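Local atomic coordinates of STAS/SEC14 domain-containing protein (Shewanella loihica PV-4, PDB entry 2Q3L), a protein that is of unknown function but has a SpoIIAA-like fold of the STAS/SEC14 type, and may associate with membranes and bind a ligand. Residues I54-I60 with F85-I91; N5-I11 with F24-L30. One frame throughout, in Å; residues are numbered along the deposited sequence.

Both contacts lie in the mixed sheet of this SpoIIAA-like fold, five-stranded within this chain, with centres about 16 Å apart. Along the chain they come in series: contact 2 pairs strands 7-16 and 19-30 of the N-terminal hairpin, and contact 1 follows as the parallel pairing of strands 54-66 and 85-91. Strands 19-30 and 54-66 are neighbours, which makes them the seam between the two. There Phe24 N lies 2.8 Å from Leu57 O, probably hydrogen-bonded, and the Phe24 ring packs on Ile58. The sheet is thus continuous from hairpin to parallel core, and beyond the hairpin it runs on, at His7 and Gly8, into the second subunit.

Contact 1: I54-I60 with F85-I91; sequences IVALIDI and FKRVAII
Ile54 and Phe85 open the parallel strand pair of a beta-alpha-beta unit, in which helix 68-81 carries the chain from strand 54-66 back to strand 85-91. The two strands run 13° apart and are zipped by backbone hydrogen bonds, from Lys86 N to Ile54 O at one end to Ile60 N to Ile91 O at the other. A beta bulge between Ile54 and Val55 shifts the register by one residue.

The partly exposed start of the pair is the looser part, where Val55, Lys86 and Arg87 meet through only a few atoms. Lys86, at the corner of the chain, runs beside Val55, and the Arg87 guanidinium lays one face near Val55 CG1 while NE bonds to Leu125 O on helix 118-125. Ile54 CB makes a CH-pi contact over one face of the Phe85 ring, 4.3 Å from its centroid.

From Ala56 to Ile91 the packing is tight on both faces. Ala56 is small enough to leave room for the ring edge, its CB 3.7 Å from Phe85 CE2. Beta-branched isoleucine and valine suit extended strands and cover the sheet: Ile58 CD1 reaches Val88 CG1 at 3.7 Å, and the bent Ile90 chain (chi2 -59°) turns its CD1 back beside Ile58. On the other face, under helix 118-125, Leu57 CD1 and Ile91 CD1 meet at 3.3 Å, closer than usual for two methyl carbons.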
# COMPACT_ATOMS: atom_id res chain seq x y z
N ILE A 54 -11.88 23.85 13.42
CA ILE A 54 -10.68 23.12 13.65
C ILE A 54 -9.48 23.71 12.95
O ILE A 54 -9.56 24.16 11.80
CB ILE A 54 -10.90 21.67 13.23
CG1 ILE A 54 -12.12 21.14 13.95
CG2 ILE A 54 -9.65 20.81 13.50
CD1 ILE A 54 -12.49 19.79 13.54
N VAL A 55 -8.36 23.70 13.64
CA VAL A 55 -7.13 24.11 13.03
C VAL A 55 -6.20 22.91 13.12
O VAL A 55 -6.10 22.29 14.15
CB VAL A 55 -6.54 25.41 13.66
CG1 VAL A 55 -7.56 26.55 13.55
CG2 VAL A 55 -6.08 25.24 15.12
N ALA A 56 -5.53 22.58 12.03
CA ALA A 56 -4.59 21.44 12.01
C ALA A 56 -3.20 21.76 11.44
O ALA A 56 -3.01 22.72 10.67
CB ALA A 56 -5.19 20.29 11.20
N LEU A 57 -2.23 20.96 11.87
CA LEU A 57 -0.87 20.96 11.36
C LEU A 57 -0.61 19.59 10.75
O LEU A 57 -0.91 18.57 11.39
CB LEU A 57 0.14 21.23 12.48
CG LEU A 57 1.66 21.25 12.14
CD1 LEU A 57 2.42 22.17 13.00
CD2 LEU A 57 2.26 19.89 12.25
N ILE A 58 -0.04 19.55 9.55
CA ILE A 58 0.29 18.28 8.88
C ILE A 58 1.75 18.39 8.46
O ILE A 58 2.09 19.25 7.65
CB ILE A 58 -0.58 18.00 7.63
CG1 ILE A 58 -2.07 18.19 7.95
CG2 ILE A 58 -0.31 16.59 7.06
CD1 ILE A 58 -2.96 18.02 6.79
N ASP A 59 2.59 17.58 9.11
CA ASP A 59 4.02 17.52 8.84
C ASP A 59 4.20 16.43 7.76
O ASP A 59 3.90 15.24 7.97
CB ASP A 59 4.80 17.25 10.15
CG ASP A 59 6.32 17.05 9.94
OD1 ASP A 59 6.77 16.80 8.81
OD2 ASP A 59 7.07 17.09 10.94
N ILE A 60 4.59 16.89 6.58
CA ILE A 60 4.89 16.02 5.47
C ILE A 60 6.39 16.01 5.15
O ILE A 60 6.77 15.58 4.06
CB ILE A 60 4.06 16.41 4.19
CG1 ILE A 60 4.43 17.81 3.66
CG2 ILE A 60 2.56 16.34 4.50
CD1 ILE A 60 3.69 18.16 2.35
N PHE A 85 -12.58 22.22 9.07
CA PHE A 85 -11.25 22.85 9.27
C PHE A 85 -11.23 24.26 8.69
O PHE A 85 -11.51 24.42 7.48
CB PHE A 85 -10.18 22.04 8.55
CG PHE A 85 -9.97 20.70 9.14
CD1 PHE A 85 -10.87 19.71 8.94
CD2 PHE A 85 -8.88 20.45 9.94
CE1 PHE A 85 -10.70 18.47 9.53
CE2 PHE A 85 -8.70 19.20 10.51
CZ PHE A 85 -9.63 18.24 10.31
N LYS A 86 -10.92 25.26 9.52
CA LYS A 86 -10.77 26.65 9.04
C LYS A 86 -9.37 26.94 8.56
O LYS A 86 -9.20 27.72 7.64
CB LYS A 86 -11.16 27.70 10.08
CG LYS A 86 -10.49 27.64 11.40
CD LYS A 86 -11.10 28.74 12.29
CE LYS A 86 -10.65 28.61 13.70
NZ LYS A 86 -11.25 29.72 14.51
N ARG A 87 -8.36 26.37 9.23
CA ARG A 87 -6.97 26.55 8.80
C ARG A 87 -6.20 25.28 8.91
O ARG A 87 -6.35 24.54 9.87
CB ARG A 87 -6.22 27.63 9.60
CG ARG A 87 -6.79 29.02 9.49
CD ARG A 87 -5.85 30.06 10.17
NE ARG A 87 -5.95 29.97 11.63
CZ ARG A 87 -6.93 30.53 12.35
NH1 ARG A 87 -7.88 31.23 11.75
NH2 ARG A 87 -6.96 30.40 13.68
N VAL A 88 -5.35 25.05 7.91
CA VAL A 88 -4.43 23.93 7.89
C VAL A 88 -3.01 24.40 7.50
O VAL A 88 -2.77 24.94 6.41
CB VAL A 88 -4.92 22.81 6.95
CG1 VAL A 88 -4.05 21.57 7.12
CG2 VAL A 88 -6.36 22.47 7.27
N ALA A 89 -2.08 24.18 8.40
CA ALA A 89 -0.67 24.49 8.18
C ALA A 89 0.04 23.25 7.67
O ALA A 89 -0.00 22.24 8.31
CB ALA A 89 -0.02 24.90 9.48
N ILE A 90 0.72 23.36 6.52
CA ILE A 90 1.51 22.28 6.01
C ILE A 90 2.99 22.54 6.27
O ILE A 90 3.49 23.56 5.90
CB ILE A 90 1.33 22.11 4.50
CG1 ILE A 90 -0.17 21.96 4.16
CG2 ILE A 90 2.12 20.93 4.00
CD1 ILE A 90 -0.84 20.83 4.82
N ILE A 91 3.67 21.60 6.88
CA ILE A 91 5.09 21.71 7.18
C ILE A 91 5.85 20.76 6.28
O ILE A 91 5.66 19.56 6.35
CB ILE A 91 5.37 21.41 8.65
CG1 ILE A 91 4.65 22.46 9.49
CG2 ILE A 91 6.88 21.45 8.95
CD1 ILE A 91 4.99 22.42 10.93

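Contact 2: N5-I11 with F24-L30; sequences NLHGIAI and FKAVGKL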
# COMPACT_ATOMS: atom_id res chain seq x y z
N ASN A 5 10.12 -0.88 4.26
CA ASN A 5 10.04 0.57 4.39
C ASN A 5 9.14 1.08 5.53
O ASN A 5 8.05 0.55 5.76
CB ASN A 5 9.58 1.20 3.04
CG ASN A 5 8.20 0.60 2.45
OD1 ASN A 5 8.11 -0.61 2.11
ND2 ASN A 5 7.18 1.48 2.27
N LEU A 6 9.61 2.09 6.25
CA LEU A 6 8.85 2.67 7.36
C LEU A 6 7.79 3.62 6.84
O LEU A 6 8.09 4.52 6.04
CB LEU A 6 9.75 3.50 8.28
CG LEU A 6 9.00 4.14 9.46
CD1 LEU A 6 8.78 3.10 10.55
CD2 LEU A 6 9.74 5.31 9.99
N HIS A 7 6.57 3.48 7.34
CA HIS A 7 5.49 4.39 6.93
C HIS A 7 4.42 4.48 7.98
O HIS A 7 4.36 3.65 8.88
CB HIS A 7 4.88 3.93 5.60
CG HIS A 7 4.29 2.56 5.68
ND1 HIS A 7 2.93 2.34 5.85
CD2 HIS A 7 4.87 1.34 5.64
CE1 HIS A 7 2.71 1.04 5.90
NE2 HIS A 7 3.87 0.41 5.79
N GLY A 8 3.61 5.51 7.89
CA GLY A 8 2.47 5.67 8.76
C GLY A 8 2.00 7.10 8.93
O GLY A 8 2.62 8.04 8.44
N ILE A 9 0.90 7.24 9.64
CA ILE A 9 0.38 8.55 10.02
C ILE A 9 0.27 8.55 11.51
O ILE A 9 -0.31 7.64 12.09
CB ILE A 9 -1.01 8.84 9.43
CG1 ILE A 9 -1.03 8.51 7.94
CG2 ILE A 9 -1.39 10.26 9.68
CD1 ILE A 9 -2.40 8.62 7.28
N ALA A 10 0.91 9.54 12.15
CA ALA A 10 0.77 9.79 13.57
C ALA A 10 -0.27 10.90 13.66
O ALA A 10 -0.17 11.86 12.91
CB ALA A 10 2.10 10.30 14.19
N ILE A 11 -1.25 10.74 14.54
CA ILE A 11 -2.27 11.76 14.79
C ILE A 11 -2.33 12.04 16.30
O ILE A 11 -2.28 11.12 17.12
CB ILE A 11 -3.67 11.37 14.24
CG1 ILE A 11 -4.66 12.51 14.46
CG2 ILE A 11 -4.21 10.09 14.84
CD1 ILE A 11 -5.93 12.32 13.70
N PHE A 24 -0.85 16.05 12.66
CA PHE A 24 -0.60 14.86 11.87
C PHE A 24 0.85 14.88 11.45
O PHE A 24 1.44 15.94 11.22
CB PHE A 24 -1.40 14.86 10.57
CG PHE A 24 -2.88 14.96 10.75
CD1 PHE A 24 -3.46 16.19 10.93
CD2 PHE A 24 -3.68 13.83 10.67
CE1 PHE A 24 -4.82 16.29 11.08
CE2 PHE A 24 -5.05 13.91 10.81
CZ PHE A 24 -5.62 15.15 11.02
N LYS A 25 1.40 13.69 11.29
CA LYS A 25 2.73 13.54 10.76
C LYS A 25 2.66 12.31 9.88
O LYS A 25 2.46 11.19 10.37
CB LYS A 25 3.82 13.39 11.82
CG LYS A 25 5.18 13.31 11.14
CD LYS A 25 6.33 13.08 12.04
CE LYS A 25 7.61 13.19 11.18
NZ LYS A 25 8.79 12.96 11.96
N ALA A 26 2.83 12.54 8.58
CA ALA A 26 2.74 11.52 7.56
C ALA A 26 4.16 11.11 7.14
O ALA A 26 4.97 11.95 6.73
CB ALA A 26 1.98 12.06 6.41
N VAL A 27 4.44 9.81 7.24
CA VAL A 27 5.78 9.29 6.98
C VAL A 27 5.81 8.15 5.96
O VAL A 27 5.03 7.22 6.03
CB VAL A 27 6.38 8.75 8.28
CG1 VAL A 27 7.76 8.18 8.04
CG2 VAL A 27 6.41 9.85 9.35
N GLY A 28 6.74 8.23 5.03
CA GLY A 28 6.95 7.16 4.05
C GLY A 28 5.87 7.11 3.00
O GLY A 28 5.35 8.14 2.62
N LYS A 29 5.55 5.89 2.56
CA LYS A 29 4.55 5.64 1.52
C LYS A 29 3.29 5.13 2.22
O LYS A 29 3.25 4.01 2.70
CB LYS A 29 5.12 4.63 0.52
CG LYS A 29 4.19 4.27 -0.65
CD LYS A 29 3.88 5.42 -1.57
CE LYS A 29 3.49 4.90 -2.96
NZ LYS A 29 2.86 5.93 -3.80
N LEU A 30 2.26 5.97 2.27
CA LEU A 30 1.04 5.70 3.01
C LEU A 30 0.19 4.67 2.29
O LEU A 30 0.12 4.67 1.05
CB LEU A 30 0.23 6.99 3.20
CG LEU A 30 1.00 8.16 3.82
CD1 LEU A 30 -0.00 9.32 4.11
CD2 LEU A 30 1.68 7.80 5.10
O HOH W 1 7.69 4.09 3.11
O HOH W 2 4.22 1.35 2.12
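Ile11 and Phe24 project together from one face of two antiparallel strands, at a non-hydrogen-bonded pair, the isoleucine flanking the ring. With CG1 anti to the backbone N (chi1 -176°), Ile11 extends CD1 to Phe24 CE2 at 3.4 Å, whereas Ile9 brings CG2 to the edge of the ring. An alanine in place of Phe24 would remove this ring and is likely to leave Ile11 CD1 without its partner and a gap beside Ile58. Ile9 and Leu30 run nearly perpendicular to each other, Ile9 CG1 4.0 Å from Leu30 CD2; both are covered by Tyr35 of helix 32-45, so greasy side chains suit this buried face.

Four backbone bonds link Gly8 to Val27 and Ala10 to Lys25. At Gly28, where phi is positive, a CB would run into Leu6 O and His7 CB, so only a residue without a side chain fits there. His7 CB sits 3.3 Å from Lys29 O, and the His7 ring is held by Asp34 at ND1 and, at NE2, by Asn5 OD1 of the second subunit. Two waters join Asn5 ND2 to Lys29: one accepts from Lys29 N, the other donates to Lys29 O. The whole is a beta hairpin whose edge strand continues the sheet into the second subunit.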